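Local coordinates for novel protein similar to vertebrate potassium voltage-gated channel, subfamily H (Eag-related) family (PDB 3UKN), which probably forms the pore of a voltage-gated delayed-rectifier potassium channel, this chain being its C-linker and cyclic nucleotide-binding homology domain, at residues 137-142 and 199-204. Numbering follows the deposited sequence.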
loop_
_atom_site.group_PDB
_atom_site.type_symbol
_atom_site.label_atom_id
_atom_site.label_comp_id
_atom_site.label_asym_id
_atom_site.label_seq_id
_atom_site.Cartn_x
_atom_site.Cartn_y
_atom_site.Cartn_z
ATOM N N ALA B 137 -6.344 12.240 -27.192
ATOM C CA ALA B 137 -5.405 13.310 -26.867
ATOM C C ALA B 137 -3.952 12.839 -26.744
ATOM O O ALA B 137 -3.675 11.644 -26.575
ATOM C CB ALA B 137 -5.837 14.008 -25.596
ATOM N N ILE B 138 -3.032 13.792 -26.856
ATOM C CA ILE B 138 -1.614 13.553 -26.625
ATOM C C ILE B 138 -1.143 14.375 -25.432
ATOM O O ILE B 138 -1.231 15.607 -25.445
ATOM C CB ILE B 138 -0.765 13.957 -27.838
ATOM C CG1 ILE B 138 -1.088 13.083 -29.049
ATOM C CG2 ILE B 138 0.720 13.839 -27.506
ATOM C CD1 ILE B 138 -0.472 11.704 -28.964
ATOM N N LEU B 139 -0.635 13.692 -24.411
ATOM C CA LEU B 139 -0.178 14.348 -23.188
ATOM C C LEU B 139 1.351 14.445 -23.089
ATOM O O LEU B 139 2.084 13.558 -23.540
ATOM C CB LEU B 139 -0.748 13.629 -21.967
ATOM C CG LEU B 139 -2.268 13.449 -21.990
ATOM C CD1 LEU B 139 -2.757 12.614 -20.819
ATOM C CD2 LEU B 139 -2.959 14.795 -21.996
ATOM N N GLY B 140 1.823 15.520 -22.475
ATOM C CA GLY B 140 3.238 15.788 -22.397
ATOM C C GLY B 140 3.594 16.529 -21.131
ATOM O O GLY B 140 2.747 16.733 -20.254
ATOM N N LYS B 141 4.857 16.931 -21.043
ATOM C CA LYS B 141 5.401 17.606 -19.870
ATOM C C LYS B 141 4.513 18.731 -19.353
ATOM O O LYS B 141 4.174 19.659 -20.083
ATOM C CB LYS B 141 6.800 18.147 -20.170
ATOM C CG LYS B 141 7.420 18.910 -19.007
ATOM C CD LYS B 141 8.876 19.236 -19.275
ATOM C CE LYS B 141 9.499 19.966 -18.100
ATOM N N GLY B 142 4.155 18.651 -18.082
ATOM C CA GLY B 142 3.338 19.667 -17.459
ATOM C C GLY B 142 1.861 19.320 -17.409
ATOM O O GLY B 142 1.090 20.005 -16.736
ATOM N N ASP B 199 -6.498 23.351 -14.510
ATOM C CA ASP B 199 -5.180 22.748 -14.711
ATOM C C ASP B 199 -5.259 21.313 -15.222
ATOM O O ASP B 199 -4.244 20.739 -15.628
ATOM C CB ASP B 199 -4.365 22.812 -13.422
ATOM C CG ASP B 199 -3.911 24.228 -13.093
ATOM O OD1 ASP B 199 -3.519 24.963 -14.019
ATOM O OD2 ASP B 199 -3.967 24.615 -11.911
ATOM N N LEU B 200 -6.470 20.749 -15.209
ATOM C CA LEU B 200 -6.726 19.370 -15.629
ATOM C C LEU B 200 -6.698 19.242 -17.154
ATOM O O LEU B 200 -7.602 19.700 -17.862
ATOM C CB LEU B 200 -8.080 18.935 -15.084
ATOM C CG LEU B 200 -8.448 17.459 -14.965
ATOM C CD1 LEU B 200 -7.432 16.679 -14.130
ATOM C CD2 LEU B 200 -9.834 17.363 -14.348
ATOM N N THR B 201 -5.648 18.613 -17.660
ATOM C CA THR B 201 -5.469 18.445 -19.101
ATOM C C THR B 201 -6.463 17.414 -19.617
ATOM O O THR B 201 -7.172 17.640 -20.601
ATOM C CB THR B 201 -4.041 17.975 -19.415
ATOM O OG1 THR B 201 -3.104 18.747 -18.656
ATOM C CG2 THR B 201 -3.741 18.127 -20.885
ATOM N N TYR B 202 -6.541 16.274 -18.949
ATOM C CA TYR B 202 -7.558 15.310 -19.321
ATOM C C TYR B 202 -8.309 14.777 -18.111
ATOM O O TYR B 202 -7.707 14.421 -17.102
ATOM C CB TYR B 202 -6.991 14.159 -20.168
ATOM C CG TYR B 202 -8.101 13.281 -20.729
ATOM C CD1 TYR B 202 -8.750 13.611 -21.920
ATOM C CD2 TYR B 202 -8.521 12.137 -20.045
ATOM C CE1 TYR B 202 -9.773 12.823 -22.417
ATOM C CE2 TYR B 202 -9.543 11.340 -20.536
ATOM C CZ TYR B 202 -10.169 11.684 -21.716
ATOM O OH TYR B 202 -11.186 10.878 -22.192
ATOM N N ASN B 203 -9.628 14.692 -18.253
ATOM C CA ASN B 203 -10.539 14.288 -17.188
ATOM C C ASN B 203 -11.109 12.889 -17.472
ATOM O O ASN B 203 -11.847 12.682 -18.430
ATOM C CB ASN B 203 -11.670 15.324 -17.077
ATOM C CG ASN B 203 -12.691 14.978 -16.012
ATOM O OD1 ASN B 203 -12.746 13.856 -15.517
ATOM N ND2 ASN B 203 -13.503 15.951 -15.653
ATOM N N LEU B 204 -10.780 11.937 -16.610
ATOM C CA LEU B 204 -11.138 10.546 -16.822
ATOM C C LEU B 204 -12.520 10.154 -16.307
ATOM O O LEU B 204 -12.913 8.994 -16.419
ATOM C CB LEU B 204 -10.061 9.658 -16.194
ATOM C CG LEU B 204 -8.730 9.784 -16.952
ATOM C CD1 LEU B 204 -7.559 9.332 -16.125
ATOM C CD2 LEU B 204 -8.809 9.001 -18.256
HETATM O O HOH W 1 -1.456 21.371 -16.397
#
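Leu139 and Thr201 meet methyl to methyl, CD2 of the leucine lying 3.6 Å from CG2 of the threonine as the two side chains run past each other in opposite directions. The case illustrates how a carboxy-terminal segment can meet part of a beta-roll through apolar and water-mediated contact alone, with no direct hydrogen bond between 137-142 and 199-204, while strand 200-203 is anchored by pairing with strand 144-146. Leu139, buried on the edge strand 134-139, forms the tight half of the contact. Its isobutyl group also rests on Val129 and Ile145, and its CD2 comes within 4.5 Å of Tyr202 CB, a looser apolar touch. The rotation of Thr201 sorts its two branches: CG2, anti to the backbone N, meets the leucine, whereas OG1, beside that N, accepts a hydrogen bond from the amide of Leu144. Tyr202 continues past Leu139 onto Val129, and its hydroxyl is hydrogen-bonded to Asn159 OD1.

Toward Gly142 and Asp199 the two chains draw apart and water takes over. A single molecule donates one hydrogen bond to Gly142 O (2.9 Å) and another to Asp199 O (3.0 Å), joining the turn around Gly142 to the chain at Asp199.

Strand 200-203 corresponds to the short strand known in KCNH channels as the intrinsic ligand, which occupies the site where related domains bind cyclic nucleotide; Tyr202 and Leu204 are consistent with its pocket-filling residues. Chemically, methyl packing supplies little directional selectivity of its own, so the placement of the segment probably depends more on the backbone bonds of Thr201 with Leu144 and of Tyr202 with Gly146, beside the side-chain bonds to Leu144 N and Asn159, with the water bridge tolerating the wider gap near Asp199.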